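Local atomic coordinates of twin-arginine translocation pathway signal protein (Burkholderia phytofirmans, PDB entry 2RJO), a protein that binds beta-D-galactopyranose between its two lobes and probably serves as a periplasmic sugar-binding protein. Residues L67-N72 / A89-I94; N72-A77 / S147-I152; W95-D100 / V111-Y116; L101-Y106 / D280-F285. One frame throughout, in Å; residues are numbered along the deposited sequence.

Interactions 1, 2 and 3 all touch galactose: interaction 1 brings Asp70, interaction 3 brings Trp95 and Asn96, and interaction 2 brings Asn148 and Pro150 from the facing lobe. Sugar recognition in periplasmic binding proteins depends on loops at the ends of strands, and this chain illustrates how such loops are held. Interactions 1 and 3 lie on adjacent strands, 90-94 and 110-115, of one sheet, with centres about 9 Å apart, and Pro71 O of one meets Asn96 ND2 of the other at 2.6 Å. Interaction 2 also lies about 9 Å from interaction 3 between centres. Interaction 4, centred about 7 Å from interaction 3, ties a loop to strand 283-291 of the same sheet, farther from the sugar.

Interaction 1: residues L67-N72 / A89-I94; sequences LNVDPN and AYVTTI. With GAL (beta-D-galactopyranose), chain B.
Leu67, Asn68 and Val69 lie in parallel register with Val91, Thr92 and Thr93. Four backbone hydrogen bonds join them: Leu67 N to Tyr90 O, Thr92 N to Leu67 O, Val69 N to Thr92 O and Ile94 N to Val69 O. The first three are nearly straight, whereas the fourth bends to 135° at the hydrogen. On one face of the sheet Val91 CG2, anti to its backbone N, touches Leu67 CD2 at 4.0 Å and Val69 CG1 at 3.8 Å. The two valines cross obliquely, while Leu67 and Val91 point the same way, side by side. On the other face the carboxamide oxygen of Asn68 is pressed against aliphatic carbon, with OD1 3.4 Å from Ile94 CG1 and 3.6 Å from Thr92 CG2. That oxygen is buried without a polar partner in the model, although ND2 of the same amide is bound by the carbonyls of Leu256 and Gly257.

The pair forms the two strands of a beta-alpha-beta crossover, whose connecting helix 74-87 packs Ile80 on Leu67 and Val69 and Cys84 on Val91. Helix 253-268 lies against the opposite face, where Thr92 OG1 bonds to Gly260 O. Just past the end of the first strand the chain enters the sugar pocket. Asp70 holds its CG anti to the backbone N (chi1 -180°), and OD1 accepts a hydrogen bond of 2.8 Å from O6 of galactose. Its other oxygen, OD2, is fixed by the hydroxyl of Tyr20, which itself bonds to the sugar. Next to it, Pro71 CD rests 3.9 Å from Thr93 CG2.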
# COMPACT_ATOMS: atom_id res chain seq x y z
N LEU A 67 -10.56 -10.40 -10.31
CA LEU A 67 -10.06 -9.07 -10.02
C LEU A 67 -9.29 -8.91 -8.71
O LEU A 67 -9.71 -9.39 -7.67
CB LEU A 67 -11.24 -8.10 -10.02
CG LEU A 67 -10.93 -6.65 -9.70
CD1 LEU A 67 -10.10 -6.06 -10.82
CD2 LEU A 67 -12.22 -5.87 -9.53
N ASN A 68 -8.14 -8.23 -8.79
CA ASN A 68 -7.32 -7.93 -7.61
C ASN A 68 -7.30 -6.42 -7.57
O ASN A 68 -6.57 -5.78 -8.34
CB ASN A 68 -5.90 -8.48 -7.77
CG ASN A 68 -5.05 -8.22 -6.54
OD1 ASN A 68 -5.58 -7.98 -5.46
ND2 ASN A 68 -3.73 -8.27 -6.70
N VAL A 69 -8.08 -5.83 -6.67
CA VAL A 69 -8.19 -4.38 -6.59
C VAL A 69 -7.83 -3.68 -5.29
O VAL A 69 -8.11 -4.16 -4.19
CB VAL A 69 -9.63 -3.94 -6.98
CG1 VAL A 69 -10.64 -4.60 -6.04
CG2 VAL A 69 -9.77 -2.42 -6.92
N ASP A 70 -7.21 -2.51 -5.44
CA ASP A 70 -6.81 -1.63 -4.34
C ASP A 70 -7.82 -0.48 -4.49
O ASP A 70 -7.60 0.45 -5.26
CB ASP A 70 -5.38 -1.12 -4.60
CG ASP A 70 -4.87 -0.18 -3.50
OD1 ASP A 70 -5.68 0.50 -2.83
OD2 ASP A 70 -3.63 -0.12 -3.31
N PRO A 71 -8.96 -0.55 -3.77
CA PRO A 71 -9.99 0.50 -3.84
C PRO A 71 -9.47 1.91 -3.60
O PRO A 71 -8.77 2.15 -2.61
CB PRO A 71 -10.99 0.06 -2.77
CG PRO A 71 -10.90 -1.42 -2.84
CD PRO A 71 -9.40 -1.64 -2.88
N ASN A 72 -9.82 2.82 -4.50
CA ASN A 72 -9.42 4.22 -4.42
C ASN A 72 -9.79 4.79 -3.05
O ASN A 72 -9.02 5.52 -2.43
CB ASN A 72 -10.12 5.02 -5.53
CG ASN A 72 -9.74 6.48 -5.53
OD1 ASN A 72 -8.56 6.83 -5.59
ND2 ASN A 72 -10.75 7.35 -5.49
N ALA A 89 -18.14 -13.12 -10.67
CA ALA A 89 -16.69 -13.01 -10.76
C ALA A 89 -16.10 -13.17 -9.35
O ALA A 89 -16.84 -13.21 -8.36
CB ALA A 89 -16.31 -11.67 -11.34
N TYR A 90 -14.77 -13.24 -9.26
CA TYR A 90 -14.08 -13.39 -7.98
C TYR A 90 -13.19 -12.18 -7.76
O TYR A 90 -12.47 -11.75 -8.67
CB TYR A 90 -13.26 -14.67 -7.99
CG TYR A 90 -14.11 -15.92 -7.97
CD1 TYR A 90 -14.36 -16.58 -6.77
CD2 TYR A 90 -14.76 -16.37 -9.12
CE1 TYR A 90 -15.23 -17.66 -6.71
CE2 TYR A 90 -15.64 -17.46 -9.07
CZ TYR A 90 -15.87 -18.10 -7.86
OH TYR A 90 -16.75 -19.15 -7.77
N VAL A 91 -13.20 -11.63 -6.55
CA VAL A 91 -12.41 -10.44 -6.27
C VAL A 91 -11.65 -10.46 -4.95
O VAL A 91 -12.12 -11.00 -3.95
CB VAL A 91 -13.31 -9.19 -6.27
CG1 VAL A 91 -14.34 -9.30 -5.15
CG2 VAL A 91 -12.47 -7.93 -6.11
N THR A 92 -10.47 -9.85 -4.97
CA THR A 92 -9.62 -9.74 -3.80
C THR A 92 -9.39 -8.25 -3.57
O THR A 92 -9.15 -7.51 -4.51
CB THR A 92 -8.26 -10.45 -4.02
OG1 THR A 92 -8.44 -11.87 -3.89
CG2 THR A 92 -7.22 -9.98 -3.00
N THR A 93 -9.49 -7.83 -2.31
CA THR A 93 -9.30 -6.42 -1.96
C THR A 93 -7.95 -6.18 -1.28
O THR A 93 -7.45 -7.04 -0.57
CB THR A 93 -10.43 -5.93 -1.03
OG1 THR A 93 -11.62 -5.75 -1.79
CG2 THR A 93 -10.06 -4.60 -0.39
N ILE A 94 -7.39 -5.00 -1.51
CA ILE A 94 -6.11 -4.64 -0.93
C ILE A 94 -6.21 -3.27 -0.25
O ILE A 94 -6.66 -2.31 -0.87
CB ILE A 94 -4.99 -4.53 -1.99
CG1 ILE A 94 -4.99 -5.76 -2.90
CG2 ILE A 94 -3.64 -4.39 -1.31
CD1 ILE A 94 -4.57 -7.03 -2.19
C1 GAL B . -0.73 4.04 -2.22
C2 GAL B . 0.33 3.94 -1.10
C3 GAL B . 0.16 2.57 -0.39
C4 GAL B . -1.26 2.49 0.19
C5 GAL B . -2.25 2.64 -1.00
C6 GAL B . -3.66 2.57 -0.47
O1 GAL B . -0.59 5.32 -2.87
O2 GAL B . 1.63 4.02 -1.66
O3 GAL B . 1.11 2.45 0.67
O4 GAL B . -1.45 3.57 1.11
O5 GAL B . -2.07 3.94 -1.66
O6 GAL B . -4.54 2.70 -1.56

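Interaction 2: residues N72-A77 / S147-I152; sequences NDSADA and SNVPAI. With GAL (beta-D-galactopyranose), chain B.
The carboxylate of Asp73 and the carboxamide of Asn148 are the flat groups that meet here, crossing at about a right angle with their planes 75° apart. One end of the carboxamide faces both Asn72 O and Asp73 OD1, while the other is directed at the sugar. Its terminal atoms were probably exchanged when the amide was modelled, and the individual polar pairs at its two ends are therefore uncertain.

This is a contact across the interdomain cleft of a periplasmic binding protein. Residues 72-77 lead into helix 74-87 of one lobe, residues 147-152 lead into helix 149-163 of the other, and the beginnings of the two helices meet beside bound galactose. The touch is consistent with the closed, ligand-holding state that such two-lobed proteins adopt.

Ser74 makes a weak direct bond between the two segments. Its OG stands anti to the carbonyl carbon (chi1 -52°), and from there it donates to Ser147 O over 3.3 Å. The same OG lies 3.5 Å from Val149 CG2, putting the hydroxyl against a methyl as well as a carbonyl. Asp73 also comes up to the Ser147 hydroxyl, though that approach is too close in the model to be trusted.

Behind the contact Asn72 is held on its own lobe, OD1 by Arg13 NE and ND2 by Ser47 OG. Asn96, also from the first lobe, receives a weak hydrogen bond from Val149 N. The next residue of the helix, Pro150, presents its ring to the sugar, with CG 3.4 Å from galactose O4 and 3.8 Å from galactose C6.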
# COMPACT_ATOMS: atom_id res chain seq x y z
N ASN A 72 -9.82 2.82 -4.50
CA ASN A 72 -9.42 4.22 -4.42
C ASN A 72 -9.79 4.79 -3.05
O ASN A 72 -9.02 5.52 -2.43
CB ASN A 72 -10.12 5.02 -5.53
CG ASN A 72 -9.74 6.48 -5.53
OD1 ASN A 72 -8.56 6.83 -5.59
ND2 ASN A 72 -10.75 7.35 -5.49
N ASP A 73 -10.98 4.43 -2.57
CA ASP A 73 -11.46 4.86 -1.26
C ASP A 73 -12.13 3.64 -0.64
O ASP A 73 -12.52 2.71 -1.34
CB ASP A 73 -12.47 6.01 -1.39
CG ASP A 73 -11.95 7.33 -0.81
OD1 ASP A 73 -11.06 7.28 0.08
OD2 ASP A 73 -12.43 8.43 -1.23
N SER A 74 -12.27 3.64 0.68
CA SER A 74 -12.89 2.51 1.37
C SER A 74 -14.35 2.27 0.98
O SER A 74 -14.84 1.15 1.08
CB SER A 74 -12.77 2.71 2.88
OG SER A 74 -11.41 2.96 3.21
N ALA A 75 -15.04 3.32 0.54
CA ALA A 75 -16.44 3.19 0.14
C ALA A 75 -16.58 2.38 -1.14
O ALA A 75 -17.49 1.56 -1.27
CB ALA A 75 -17.06 4.57 -0.06
N ASP A 76 -15.67 2.62 -2.10
CA ASP A 76 -15.68 1.94 -3.39
C ASP A 76 -15.66 0.43 -3.28
O ASP A 76 -16.23 -0.27 -4.11
CB ASP A 76 -14.48 2.38 -4.22
CG ASP A 76 -14.47 3.86 -4.50
OD1 ASP A 76 -15.50 4.37 -4.97
OD2 ASP A 76 -13.42 4.51 -4.25
N ALA A 77 -14.98 -0.08 -2.25
CA ALA A 77 -14.86 -1.52 -2.04
C ALA A 77 -16.19 -2.28 -2.04
O ALA A 77 -16.30 -3.32 -2.68
CB ALA A 77 -14.14 -1.79 -0.74
N SER A 147 -9.64 9.33 4.09
CA SER A 147 -10.45 8.15 4.37
C SER A 147 -9.82 6.76 4.18
O SER A 147 -10.41 5.76 4.61
CB SER A 147 -11.75 8.22 3.57
OG SER A 147 -11.49 8.30 2.18
N ASN A 148 -8.66 6.68 3.53
CA ASN A 148 -7.98 5.39 3.30
C ASN A 148 -7.59 4.70 4.61
O ASN A 148 -7.05 5.33 5.52
CB ASN A 148 -6.72 5.59 2.45
CG ASN A 148 -7.02 5.67 0.96
OD1 ASN A 148 -8.13 6.04 0.56
ND2 ASN A 148 -6.03 5.34 0.14
N VAL A 149 -7.84 3.40 4.70
CA VAL A 149 -7.52 2.65 5.91
C VAL A 149 -6.03 2.70 6.28
O VAL A 149 -5.69 2.83 7.46
CB VAL A 149 -7.96 1.19 5.80
CG1 VAL A 149 -7.64 0.44 7.08
CG2 VAL A 149 -9.46 1.13 5.52
N PRO A 150 -5.12 2.59 5.30
CA PRO A 150 -3.70 2.65 5.69
C PRO A 150 -3.28 4.05 6.13
O PRO A 150 -2.42 4.21 7.00
CB PRO A 150 -2.96 2.14 4.45
CG PRO A 150 -3.87 2.52 3.32
CD PRO A 150 -5.25 2.20 3.88
N ALA A 151 -3.90 5.07 5.56
CA ALA A 151 -3.59 6.45 5.92
C ALA A 151 -3.98 6.70 7.38
O ALA A 151 -3.25 7.35 8.13
CB ALA A 151 -4.35 7.42 5.01
N ILE A 152 -5.13 6.17 7.75
CA ILE A 152 -5.67 6.31 9.10
C ILE A 152 -4.83 5.52 10.11
O ILE A 152 -4.50 6.02 11.19
CB ILE A 152 -7.14 5.80 9.14
CG1 ILE A 152 -8.04 6.71 8.32
CG2 ILE A 152 -7.64 5.72 10.57
CD1 ILE A 152 -9.47 6.20 8.17
C1 GAL B . -0.73 4.04 -2.22
C2 GAL B . 0.33 3.94 -1.10
C3 GAL B . 0.16 2.57 -0.39
C4 GAL B . -1.26 2.49 0.19
C5 GAL B . -2.25 2.64 -1.00
C6 GAL B . -3.66 2.57 -0.47
O1 GAL B . -0.59 5.32 -2.87
O2 GAL B . 1.63 4.02 -1.66
O3 GAL B . 1.11 2.45 0.67
O4 GAL B . -1.45 3.57 1.11
O5 GAL B . -2.07 3.94 -1.66
O6 GAL B . -4.54 2.70 -1.56

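Interaction 3: residues W95-D100 / V111-Y116; sequences WNKPKD and VAHLSY. With GAL (beta-D-galactopyranose), chain B.
Trp95, in the loop after strand 90-94, forms an aromatic side of the galactose pocket and is backed by Tyr116, at the end of strand 110-115. The indole sets one face against the sugar, with galactose C4 3.8 Å above its plane and offset toward the rim, as in many sugar-binding proteins. At the far end of the ring, CH2 of Trp95 touches CD2 of Tyr116 at 3.5 Å, the two planes inclined obliquely at 34°. Trp95 N donates a straight hydrogen bond to Leu114 O, anchoring the backbone of Trp95 to the strand, while Tyr19 OH holds its NE1. Neighbouring Asn96 ND2 bonds to Pro71 O and, weakly, to galactose O6.

Away from the sugar, Lys97 lays its aliphatic chain over His113. Its CD lies 3.5 Å from the imidazole centroid, only 7° off the normal, a CH-pi contact. A bend at the last torsion (chi4 67°) turns NZ to Pro98 O, and Leu101 O and Tyr323 OH also bind it.

Strand 110-115 runs between strands 90-94 and 283-291, with helix 253-268 packed on Leu114 and helix 74-87 meeting Asn96 and Lys97.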
# COMPACT_ATOMS: atom_id res chain seq x y z
N TRP A 95 -5.80 -3.19 1.01
CA TRP A 95 -5.78 -1.93 1.75
C TRP A 95 -7.10 -1.28 2.19
O TRP A 95 -7.37 -1.19 3.38
CB TRP A 95 -5.00 -0.87 0.96
CG TRP A 95 -3.49 -1.07 0.87
CD1 TRP A 95 -2.74 -1.10 -0.27
CD2 TRP A 95 -2.58 -1.27 1.96
NE1 TRP A 95 -1.41 -1.31 0.04
CE2 TRP A 95 -1.28 -1.42 1.40
CE3 TRP A 95 -2.72 -1.34 3.34
CZ2 TRP A 95 -0.15 -1.63 2.18
CZ3 TRP A 95 -1.58 -1.56 4.13
CH2 TRP A 95 -0.32 -1.70 3.54
N ASN A 96 -7.90 -0.81 1.23
CA ASN A 96 -9.13 -0.08 1.55
C ASN A 96 -10.47 -0.82 1.48
O ASN A 96 -10.79 -1.47 0.49
CB ASN A 96 -9.23 1.17 0.67
CG ASN A 96 -7.99 2.05 0.75
OD1 ASN A 96 -7.61 2.52 1.81
ND2 ASN A 96 -7.37 2.28 -0.40
N LYS A 97 -11.25 -0.68 2.54
CA LYS A 97 -12.58 -1.27 2.62
C LYS A 97 -13.24 -0.82 3.92
O LYS A 97 -12.56 -0.45 4.88
CB LYS A 97 -12.51 -2.80 2.61
CG LYS A 97 -12.17 -3.42 3.96
CD LYS A 97 -12.38 -4.93 3.96
CE LYS A 97 -12.18 -5.53 5.34
NZ LYS A 97 -13.20 -5.10 6.35
N PRO A 98 -14.59 -0.85 3.96
CA PRO A 98 -15.30 -0.45 5.17
C PRO A 98 -15.05 -1.50 6.25
O PRO A 98 -14.79 -2.66 5.93
CB PRO A 98 -16.77 -0.43 4.73
CG PRO A 98 -16.69 -0.22 3.23
CD PRO A 98 -15.53 -1.10 2.85
N LYS A 99 -15.14 -1.12 7.51
CA LYS A 99 -14.92 -2.08 8.57
C LYS A 99 -15.92 -3.23 8.49
O LYS A 99 -15.55 -4.40 8.67
CB LYS A 99 -15.04 -1.39 9.93
CG LYS A 99 -14.74 -2.29 11.12
CD LYS A 99 -15.22 -1.65 12.42
CE LYS A 99 -14.96 -2.55 13.62
NZ LYS A 99 -15.57 -3.91 13.42
N ASP A 100 -17.18 -2.92 8.20
CA ASP A 100 -18.24 -3.93 8.12
C ASP A 100 -18.20 -4.88 6.93
O ASP A 100 -18.81 -5.94 6.97
CB ASP A 100 -19.63 -3.28 8.14
CG ASP A 100 -19.84 -2.38 9.33
OD1 ASP A 100 -19.11 -2.52 10.34
OD2 ASP A 100 -20.75 -1.52 9.25
N VAL A 111 -13.19 -13.35 -2.41
CA VAL A 111 -12.14 -14.24 -1.94
C VAL A 111 -11.37 -13.79 -0.70
O VAL A 111 -11.25 -14.55 0.27
CB VAL A 111 -11.13 -14.52 -3.05
CG1 VAL A 111 -10.07 -15.48 -2.56
CG2 VAL A 111 -11.85 -15.07 -4.27
N ALA A 112 -10.84 -12.58 -0.72
CA ALA A 112 -10.10 -12.12 0.44
C ALA A 112 -9.72 -10.65 0.43
O ALA A 112 -9.76 -9.99 -0.60
CB ALA A 112 -8.83 -12.98 0.61
N HIS A 113 -9.38 -10.16 1.61
CA HIS A 113 -8.93 -8.79 1.81
C HIS A 113 -7.53 -8.93 2.38
O HIS A 113 -7.31 -9.70 3.33
CB HIS A 113 -9.83 -8.06 2.81
CG HIS A 113 -9.36 -6.67 3.12
ND1 HIS A 113 -9.28 -5.68 2.16
CD2 HIS A 113 -8.90 -6.12 4.27
CE1 HIS A 113 -8.80 -4.58 2.71
NE2 HIS A 113 -8.56 -4.82 3.99
N LEU A 114 -6.57 -8.22 1.80
CA LEU A 114 -5.20 -8.28 2.28
C LEU A 114 -4.79 -6.91 2.79
O LEU A 114 -5.17 -5.89 2.24
CB LEU A 114 -4.25 -8.69 1.16
CG LEU A 114 -4.54 -10.02 0.45
CD1 LEU A 114 -3.44 -10.25 -0.56
CD2 LEU A 114 -4.62 -11.16 1.45
N SER A 115 -3.99 -6.89 3.86
CA SER A 115 -3.56 -5.63 4.41
C SER A 115 -2.39 -5.84 5.35
O SER A 115 -1.92 -6.96 5.53
CB SER A 115 -4.71 -4.96 5.15
OG SER A 115 -4.38 -3.64 5.54
N TYR A 116 -1.91 -4.75 5.92
CA TYR A 116 -0.81 -4.80 6.86
C TYR A 116 -1.21 -3.91 8.02
O TYR A 116 -2.08 -3.04 7.86
CB TYR A 116 0.47 -4.27 6.23
CG TYR A 116 1.00 -5.10 5.10
CD1 TYR A 116 2.13 -5.88 5.27
CD2 TYR A 116 0.39 -5.08 3.85
CE1 TYR A 116 2.66 -6.62 4.21
CE2 TYR A 116 0.91 -5.81 2.79
CZ TYR A 116 2.04 -6.58 2.97
OH TYR A 116 2.58 -7.29 1.93
C1 GAL B . -0.73 4.04 -2.22
C2 GAL B . 0.33 3.94 -1.10
C3 GAL B . 0.16 2.57 -0.39
C4 GAL B . -1.26 2.49 0.19
C5 GAL B . -2.25 2.64 -1.00
C6 GAL B . -3.66 2.57 -0.47
O1 GAL B . -0.59 5.32 -2.87
O2 GAL B . 1.63 4.02 -1.66
O3 GAL B . 1.11 2.45 0.67
O4 GAL B . -1.45 3.57 1.11
O5 GAL B . -2.07 3.94 -1.66
O6 GAL B . -4.54 2.70 -1.56

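Interaction 4: residues L101-Y106 / D280-F285; sequences LHPWDY and DRRESF
Glu283 reaches from its strand into the loop containing His102, Pro103 and Trp104, each carbon finding a neighbour on the way. Its CB approaches Trp104 CZ3 at 4.1 Å. The next atom, CG, sits anti to the carbonyl carbon (chi1 -75°) and meets Pro103 CD at 3.5 Å and Trp104 CZ3 at 3.7 Å. The carboxylate carbon CD then lies 3.5 Å from Trp104 CH2, with the carboxylate turned 36° from the indole plane. At the tip the oxygens part company. OE1 accepts a hydrogen bond from Tyr323 OH, and OE2 takes one of 2.6 Å from His102 ND1. The histidine approaches on the syn side, 31° out of the carboxylate plane, while OE2 stays close to the plane of the imidazole.

Arg282 flanks this group: its CB meets the edge of the Trp104 ring, 3.7 Å from CE3, and Trp104 CA stands over one face of its guanidinium. Lys97 NZ forms a long, weak ion pair with OE2, which may add to the polarisation of the carboxylate.

This His-carboxylate hydrogen bond ties the loop between strands 90-94 and 110-115 to strand 283-291, the parallel neighbour of 110-115 in the first lobe's sheet, which is built from chain on both sides of the second lobe, as in periplasmic binding proteins.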
# COMPACT_ATOMS: atom_id res chain seq x y z
N LEU A 101 -17.49 -4.49 5.88
CA LEU A 101 -17.41 -5.34 4.70
C LEU A 101 -16.45 -6.51 4.91
O LEU A 101 -15.23 -6.31 4.98
CB LEU A 101 -16.94 -4.53 3.49
CG LEU A 101 -17.03 -5.25 2.16
CD1 LEU A 101 -18.49 -5.51 1.84
CD2 LEU A 101 -16.39 -4.38 1.06
N HIS A 102 -16.99 -7.72 5.01
CA HIS A 102 -16.18 -8.92 5.22
C HIS A 102 -16.37 -9.93 4.09
O HIS A 102 -17.49 -10.16 3.62
CB HIS A 102 -16.56 -9.61 6.54
CG HIS A 102 -16.44 -8.73 7.74
ND1 HIS A 102 -15.23 -8.25 8.20
CD2 HIS A 102 -17.38 -8.23 8.57
CE1 HIS A 102 -15.43 -7.49 9.26
NE2 HIS A 102 -16.74 -7.46 9.51
N PRO A 103 -15.27 -10.55 3.63
CA PRO A 103 -15.38 -11.53 2.55
C PRO A 103 -16.32 -12.70 2.87
O PRO A 103 -17.02 -13.20 1.99
CB PRO A 103 -13.94 -11.98 2.31
CG PRO A 103 -13.22 -11.60 3.57
CD PRO A 103 -13.86 -10.29 3.96
N TRP A 104 -16.33 -13.14 4.13
CA TRP A 104 -17.19 -14.27 4.51
C TRP A 104 -18.68 -13.96 4.41
O TRP A 104 -19.51 -14.87 4.50
CB TRP A 104 -16.83 -14.75 5.92
CG TRP A 104 -16.69 -13.67 6.95
CD1 TRP A 104 -17.69 -13.01 7.59
CD2 TRP A 104 -15.46 -13.15 7.47
NE1 TRP A 104 -17.16 -12.10 8.48
CE2 TRP A 104 -15.79 -12.16 8.42
CE3 TRP A 104 -14.10 -13.40 7.21
CZ2 TRP A 104 -14.82 -11.45 9.13
CZ3 TRP A 104 -13.14 -12.69 7.92
CH2 TRP A 104 -13.51 -11.72 8.86
N ASP A 105 -19.02 -12.69 4.21
CA ASP A 105 -20.42 -12.31 4.03
C ASP A 105 -20.76 -12.38 2.53
O ASP A 105 -21.91 -12.19 2.13
CB ASP A 105 -20.70 -10.90 4.57
CG ASP A 105 -20.66 -10.83 6.10
OD1 ASP A 105 -21.12 -11.79 6.77
OD2 ASP A 105 -20.19 -9.81 6.64
N TYR A 106 -19.74 -12.63 1.70
CA TYR A 106 -19.97 -12.74 0.26
C TYR A 106 -19.31 -14.00 -0.31
O TYR A 106 -18.62 -13.92 -1.33
CB TYR A 106 -19.42 -11.51 -0.49
CG TYR A 106 -20.15 -10.20 -0.26
CD1 TYR A 106 -19.88 -9.43 0.87
CD2 TYR A 106 -21.07 -9.72 -1.18
CE1 TYR A 106 -20.50 -8.20 1.07
CE2 TYR A 106 -21.70 -8.48 -0.99
CZ TYR A 106 -21.41 -7.73 0.14
OH TYR A 106 -21.99 -6.49 0.33
N ASP A 280 -8.29 -15.54 9.44
CA ASP A 280 -7.03 -14.88 9.10
C ASP A 280 -6.51 -15.20 7.70
O ASP A 280 -5.47 -14.68 7.29
CB ASP A 280 -5.94 -15.19 10.14
CG ASP A 280 -5.80 -16.67 10.41
OD1 ASP A 280 -4.66 -17.17 10.39
OD2 ASP A 280 -6.83 -17.33 10.66
N ARG A 281 -7.24 -16.03 6.97
CA ARG A 281 -6.88 -16.37 5.60
C ARG A 281 -7.87 -15.71 4.66
O ARG A 281 -7.71 -15.74 3.44
CB ARG A 281 -6.84 -17.88 5.40
CG ARG A 281 -5.69 -18.51 6.16
CD ARG A 281 -5.48 -19.95 5.80
NE ARG A 281 -4.18 -20.40 6.30
CZ ARG A 281 -3.66 -21.59 6.03
NH1 ARG A 281 -4.34 -22.46 5.28
NH2 ARG A 281 -2.46 -21.90 6.48
N ARG A 282 -8.89 -15.10 5.25
CA ARG A 282 -9.95 -14.38 4.53
C ARG A 282 -9.66 -12.88 4.61
O ARG A 282 -9.80 -12.16 3.63
CB ARG A 282 -11.31 -14.71 5.14
CG ARG A 282 -11.99 -15.90 4.48
CD ARG A 282 -12.51 -15.48 3.11
NE ARG A 282 -13.43 -16.46 2.56
CZ ARG A 282 -14.47 -16.18 1.79
NH1 ARG A 282 -14.75 -14.93 1.46
NH2 ARG A 282 -15.21 -17.17 1.31
N GLU A 283 -9.29 -12.43 5.80
CA GLU A 283 -8.93 -11.03 6.06
C GLU A 283 -7.59 -11.15 6.78
O GLU A 283 -7.54 -11.47 7.97
CB GLU A 283 -9.94 -10.35 6.97
CG GLU A 283 -11.25 -10.00 6.30
CD GLU A 283 -12.10 -9.05 7.13
OE1 GLU A 283 -11.71 -8.76 8.28
OE2 GLU A 283 -13.15 -8.60 6.63
N SER A 284 -6.51 -10.89 6.06
CA SER A 284 -5.17 -11.04 6.61
C SER A 284 -4.30 -9.79 6.73
O SER A 284 -4.37 -8.88 5.91
CB SER A 284 -4.40 -12.06 5.77
OG SER A 284 -5.24 -13.11 5.31
N PHE A 285 -3.50 -9.76 7.79
CA PHE A 285 -2.51 -8.70 7.97
C PHE A 285 -1.32 -9.51 7.50
O PHE A 285 -1.14 -10.63 7.96
CB PHE A 285 -2.33 -8.32 9.44
CG PHE A 285 -3.02 -7.05 9.82
CD1 PHE A 285 -3.09 -6.67 11.16
CD2 PHE A 285 -3.61 -6.23 8.86
CE1 PHE A 285 -3.74 -5.49 11.53
CE2 PHE A 285 -4.26 -5.06 9.22
CZ PHE A 285 -4.32 -4.68 10.55